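Local coordinates for DUF4785 domain-containing protein (Legionella pneumophila subsp. pneumophila, PDB 4KH9) that is of unknown function but binds calcium and combines an N-terminal domain with two domains of the E-set clan, at residues Y348-D353 and V360-Q365; D188-D193 and T246-E251. All blocks are in the same frame, centred on the assembly; numbering follows the deposited sequence.

The two contacts illustrate how the same kind of protein architecture, built almost wholly of strands, is held by different means at different places. Interaction 1 joins neighbouring strands of one hairpin in the C-terminal domain; it is largely buried and rests on antiparallel backbone bonding interrupted by a beta bulge, with an arginine–asparagine pair on its more exposed face. Interaction 2 lies in the central domain, where a loop without regular structure meets a strand end across 52 intervening residues; it is partly buried and depends on side chains, one hydroxyl bond, one bridging water and a methyl group on a ring. They share no elements, and their centres are about 46 Å apart.

Interaction 1: residues Y348-D353 and V360-Q365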
# COMPACT_ATOMS: atom_id res chain seq x y z
N TYR A 348 -0.81 -14.72 21.75
CA TYR A 348 0.22 -13.92 21.09
C TYR A 348 0.87 -12.98 22.08
O TYR A 348 0.35 -12.75 23.17
CB TYR A 348 -0.34 -13.13 19.88
CG TYR A 348 -1.43 -12.12 20.18
CD1 TYR A 348 -1.13 -10.92 20.81
CD2 TYR A 348 -2.73 -12.32 19.71
CE1 TYR A 348 -2.12 -9.97 21.03
CE2 TYR A 348 -3.72 -11.35 19.90
CZ TYR A 348 -3.41 -10.18 20.57
OH TYR A 348 -4.38 -9.24 20.79
N LEU A 349 2.01 -12.43 21.66
CA LEU A 349 2.79 -11.39 22.32
C LEU A 349 3.17 -10.37 21.27
O LEU A 349 3.99 -10.65 20.40
CB LEU A 349 4.01 -11.96 23.04
CG LEU A 349 3.74 -12.89 24.22
CD1 LEU A 349 5.02 -13.51 24.68
CD2 LEU A 349 3.06 -12.15 25.36
N ARG A 350 2.52 -9.20 21.31
CA ARG A 350 2.71 -8.11 20.34
C ARG A 350 3.22 -6.84 21.04
O ARG A 350 2.70 -6.47 22.10
CB ARG A 350 1.39 -7.81 19.61
CG ARG A 350 1.00 -8.95 18.67
CD ARG A 350 -0.33 -8.77 17.99
NE ARG A 350 -0.67 -9.98 17.25
CZ ARG A 350 -1.88 -10.29 16.81
NH1 ARG A 350 -2.90 -9.46 17.04
NH2 ARG A 350 -2.10 -11.43 16.17
N LEU A 351 4.21 -6.18 20.44
CA LEU A 351 4.74 -4.95 21.00
C LEU A 351 4.57 -3.83 19.96
O LEU A 351 5.02 -3.97 18.83
CB LEU A 351 6.21 -5.12 21.44
CG LEU A 351 6.84 -3.92 22.16
CD1 LEU A 351 6.30 -3.77 23.57
CD2 LEU A 351 8.33 -4.09 22.23
N ILE A 352 3.84 -2.77 20.34
CA ILE A 352 3.53 -1.64 19.46
C ILE A 352 4.39 -0.46 19.84
O ILE A 352 4.52 -0.17 21.03
CB ILE A 352 2.00 -1.25 19.52
CG1 ILE A 352 1.11 -2.43 19.09
CG2 ILE A 352 1.69 -0.01 18.62
CD1 ILE A 352 -0.37 -2.29 19.39
N ASP A 353 4.89 0.26 18.86
CA ASP A 353 5.62 1.51 19.04
C ASP A 353 4.67 2.61 18.62
O ASP A 353 4.41 2.74 17.43
CB ASP A 353 6.94 1.53 18.23
CG ASP A 353 7.76 2.80 18.30
OD1 ASP A 353 7.28 3.81 18.88
OD2 ASP A 353 8.91 2.79 17.82
N VAL A 360 6.17 -3.58 16.32
CA VAL A 360 7.61 -3.68 16.02
C VAL A 360 8.16 -5.08 16.35
O VAL A 360 9.21 -5.47 15.82
CB VAL A 360 8.43 -2.56 16.69
CG1 VAL A 360 8.06 -1.22 16.08
CG2 VAL A 360 8.25 -2.54 18.22
N TYR A 361 7.41 -5.85 17.15
CA TYR A 361 7.73 -7.21 17.54
C TYR A 361 6.45 -7.98 17.75
O TYR A 361 5.53 -7.48 18.39
CB TYR A 361 8.60 -7.29 18.81
CG TYR A 361 9.10 -8.69 19.12
CD1 TYR A 361 8.27 -9.62 19.75
CD2 TYR A 361 10.37 -9.10 18.75
CE1 TYR A 361 8.68 -10.94 19.95
CE2 TYR A 361 10.81 -10.40 18.99
CZ TYR A 361 9.96 -11.32 19.59
OH TYR A 361 10.37 -12.61 19.84
N GLN A 362 6.39 -9.20 17.20
CA GLN A 362 5.24 -10.05 17.44
C GLN A 362 5.64 -11.51 17.43
O GLN A 362 6.48 -11.94 16.64
CB GLN A 362 4.09 -9.80 16.45
CG GLN A 362 4.45 -9.85 14.97
CD GLN A 362 3.40 -9.14 14.14
OE1 GLN A 362 2.19 -9.37 14.28
NE2 GLN A 362 3.86 -8.27 13.24
N TYR A 363 5.03 -12.24 18.35
CA TYR A 363 5.12 -13.68 18.49
C TYR A 363 3.68 -14.18 18.48
O TYR A 363 2.96 -13.97 19.44
CB TYR A 363 5.91 -14.08 19.75
CG TYR A 363 6.13 -15.57 19.82
CD1 TYR A 363 6.94 -16.22 18.89
CD2 TYR A 363 5.49 -16.34 20.78
CE1 TYR A 363 7.13 -17.60 18.94
CE2 TYR A 363 5.67 -17.72 20.84
CZ TYR A 363 6.51 -18.34 19.93
OH TYR A 363 6.67 -19.70 19.97
N ASN A 364 3.26 -14.78 17.35
CA ASN A 364 1.88 -15.24 17.14
C ASN A 364 1.73 -16.77 17.25
O ASN A 364 0.84 -17.35 16.62
CB ASN A 364 1.37 -14.77 15.78
CG ASN A 364 1.45 -13.28 15.61
OD1 ASN A 364 0.70 -12.52 16.23
ND2 ASN A 364 2.38 -12.83 14.77
N GLN A 365 2.58 -17.42 18.05
CA GLN A 365 2.48 -18.85 18.31
C GLN A 365 1.92 -19.09 19.71
O GLN A 365 2.31 -18.36 20.63
CB GLN A 365 3.83 -19.56 18.14
CG GLN A 365 4.23 -19.92 16.72
CD GLN A 365 5.47 -20.78 16.76
OE1 GLN A 365 6.60 -20.28 16.70
NE2 GLN A 365 5.30 -22.08 16.93
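L349 and Y363 form a hydrogen-bonded antiparallel pair: L349 N donates a hydrogen bond to Y363 O at 2.9 Å, and Y363 N donates one to L349 O. Next comes the non-hydrogen-bonded pair R350–Q362, and beyond it L351 N reaches Y361 O at 2.8 Å. Here the pairing changes, because V360 and Y361 both face L351 in a classic beta bulge. L351 O takes a 2.8 Å bond from V360 N, whereas the bond from Y361 N is long and weak.

L349, L351, Y361 and Y363 share one face, where L351 CB meets Y361 CB at 4.2 Å. On the other face, R350 approaches N364 side-on, placing NE (3.1 Å) and NH2 (3.0 Å) on the single atom N364 OD1. That oxygen lies in the guanidinium plane, yet the amide is turned 60° from it, leaving NH2 above the carbonyl plane. The guanidinium lies over one face of the Y348 ring, R350 CZ 3.6 Å above the ring plane and over its centre. Y348 CG sits between its backbone N and carbonyl carbon (chi1 61°), and Y348 OH is hydrogen-bonded to Q298.

Within the C-terminal domain, strand 345-353 lies between 293-302 and the outermost strand 358-368 of its sheet. L349, L351 and Y361 pack on strand 268-278, joining the hairpin to the facing sheet.

Interaction 2: residues D188-D193 and T246-E251; sequences DITEYD and TEYGQE
T246 and D193 meet where loop 188-193 comes alongside the end of strand 238-248, their CA atoms 7.1 Å apart, a spacing wider than in the paired strands of a sheet, before the chain reverses through a type II' turn from Y248 to E251. The direct polar link is made by a side chain: T246 OG1 donates to D193 O at 2.7 Å, approaching with a tilt of 28° from the carbonyl plane. T246 OG1 is anti to its own backbone N (chi1 -169°), on the side of the loop. A water joins the backbones close by, accepting from D193 N at 3.0 Å and donating to E247 O at 3.1 Å.

At the other end of the contact, T190 and Y248 meet tip to tip. The methyl T190 CG2 stands over the centre of the Y248 ring, 3.5 Å from its centroid and only 8° off the normal, a well-centred CH-pi contact. Y192 crosses Y248 at about a right angle and presents its ring edge, with CE1 3.9 Å from Y248 CB. Two of the loop's side chains have polar partners elsewhere: Y192 OH bonds T162, and D193 OD1 forms a salt bridge with K215.

D196, a ligand of a calcium site, follows soon after the loop, its side chain about 6 Å from that of T246. In the central domain the contact joins the connection between strands 178-186 and 196-202 to the hairpin of 238-248 and 251-264, where Y192, T246 and Y248 all pack on I253.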
# COMPACT_ATOMS: atom_id res chain seq x y z
N ASP A 188 -7.41 -13.83 -20.68
CA ASP A 188 -7.70 -15.28 -20.78
C ASP A 188 -7.77 -15.80 -22.25
O ASP A 188 -7.91 -17.01 -22.45
CB ASP A 188 -8.98 -15.65 -20.01
CG ASP A 188 -10.29 -15.07 -20.49
OD1 ASP A 188 -10.27 -14.07 -21.26
OD2 ASP A 188 -11.36 -15.57 -20.05
N ILE A 189 -7.58 -14.94 -23.26
CA ILE A 189 -7.61 -15.34 -24.67
C ILE A 189 -6.22 -15.22 -25.32
O ILE A 189 -5.91 -16.00 -26.22
CB ILE A 189 -8.64 -14.47 -25.43
N THR A 190 -5.41 -14.23 -24.88
CA THR A 190 -4.09 -13.91 -25.44
C THR A 190 -2.94 -14.18 -24.46
O THR A 190 -3.03 -13.89 -23.26
CB THR A 190 -4.07 -12.42 -25.84
OG1 THR A 190 -5.21 -12.09 -26.65
CG2 THR A 190 -2.81 -12.02 -26.58
N GLU A 191 -1.82 -14.68 -24.99
CA GLU A 191 -0.58 -14.92 -24.26
C GLU A 191 0.40 -13.83 -24.67
O GLU A 191 0.76 -13.74 -25.86
CB GLU A 191 -0.02 -16.34 -24.51
CG GLU A 191 -0.87 -17.48 -23.97
CD GLU A 191 -0.97 -17.63 -22.46
OE1 GLU A 191 0.07 -17.50 -21.77
OE2 GLU A 191 -2.08 -17.93 -21.97
N TYR A 192 0.74 -12.94 -23.73
CA TYR A 192 1.65 -11.83 -24.04
C TYR A 192 3.09 -12.20 -23.73
O TYR A 192 3.33 -13.09 -22.91
CB TYR A 192 1.29 -10.56 -23.24
CG TYR A 192 -0.12 -10.03 -23.46
CD1 TYR A 192 -0.50 -9.49 -24.68
CD2 TYR A 192 -1.05 -10.03 -22.43
CE1 TYR A 192 -1.78 -8.98 -24.88
CE2 TYR A 192 -2.33 -9.51 -22.61
CZ TYR A 192 -2.70 -9.00 -23.84
OH TYR A 192 -3.96 -8.49 -24.04
N ASP A 193 4.02 -11.50 -24.38
CA ASP A 193 5.45 -11.51 -24.14
C ASP A 193 5.84 -10.12 -23.70
O ASP A 193 5.73 -9.16 -24.47
CB ASP A 193 6.28 -11.96 -25.34
CG ASP A 193 7.77 -12.06 -24.94
OD1 ASP A 193 8.07 -12.77 -23.96
OD2 ASP A 193 8.59 -11.34 -25.53
N THR A 246 3.70 -3.55 -23.52
CA THR A 246 4.03 -4.52 -24.56
C THR A 246 3.15 -4.20 -25.78
O THR A 246 2.41 -3.21 -25.76
CB THR A 246 3.95 -5.99 -24.09
OG1 THR A 246 4.53 -6.80 -25.10
CG2 THR A 246 2.54 -6.46 -23.78
N GLU A 247 3.31 -4.98 -26.85
CA GLU A 247 2.55 -4.82 -28.09
C GLU A 247 2.05 -6.16 -28.53
O GLU A 247 2.78 -7.15 -28.46
CB GLU A 247 3.37 -4.15 -29.22
CG GLU A 247 3.99 -2.79 -28.89
CD GLU A 247 5.31 -2.84 -28.14
OE1 GLU A 247 6.29 -3.39 -28.69
OE2 GLU A 247 5.37 -2.31 -27.00
N TYR A 248 0.79 -6.21 -28.96
CA TYR A 248 0.21 -7.43 -29.50
C TYR A 248 -0.47 -7.04 -30.80
O TYR A 248 -1.55 -6.43 -30.80
CB TYR A 248 -0.72 -8.13 -28.50
CG TYR A 248 -1.17 -9.48 -29.02
CD1 TYR A 248 -0.33 -10.59 -28.95
CD2 TYR A 248 -2.42 -9.64 -29.61
CE1 TYR A 248 -0.72 -11.83 -29.46
CE2 TYR A 248 -2.83 -10.88 -30.11
CZ TYR A 248 -1.97 -11.97 -30.03
OH TYR A 248 -2.38 -13.18 -30.51
N GLY A 249 0.25 -7.32 -31.88
CA GLY A 249 -0.14 -6.96 -33.24
C GLY A 249 0.13 -5.48 -33.42
O GLY A 249 1.26 -5.03 -33.22
N GLN A 250 -0.92 -4.73 -33.72
CA GLN A 250 -0.88 -3.28 -33.90
C GLN A 250 -1.41 -2.55 -32.63
O GLN A 250 -1.60 -1.34 -32.65
CB GLN A 250 -1.69 -2.87 -35.15
CG GLN A 250 -3.15 -3.31 -35.13
CD GLN A 250 -3.90 -2.78 -36.32
OE1 GLN A 250 -4.45 -1.67 -36.30
NE2 GLN A 250 -3.94 -3.56 -37.40
N GLU A 251 -1.61 -3.30 -31.53
CA GLU A 251 -2.15 -2.76 -30.29
C GLU A 251 -1.11 -2.61 -29.19
O GLU A 251 -0.36 -3.54 -28.90
CB GLU A 251 -3.28 -3.66 -29.76
CG GLU A 251 -4.48 -3.79 -30.67
CD GLU A 251 -5.49 -4.73 -30.08
OE1 GLU A 251 -6.33 -4.27 -29.28
OE2 GLU A 251 -5.43 -5.95 -30.38
O HOH W 1 3.08 -9.49 -26.38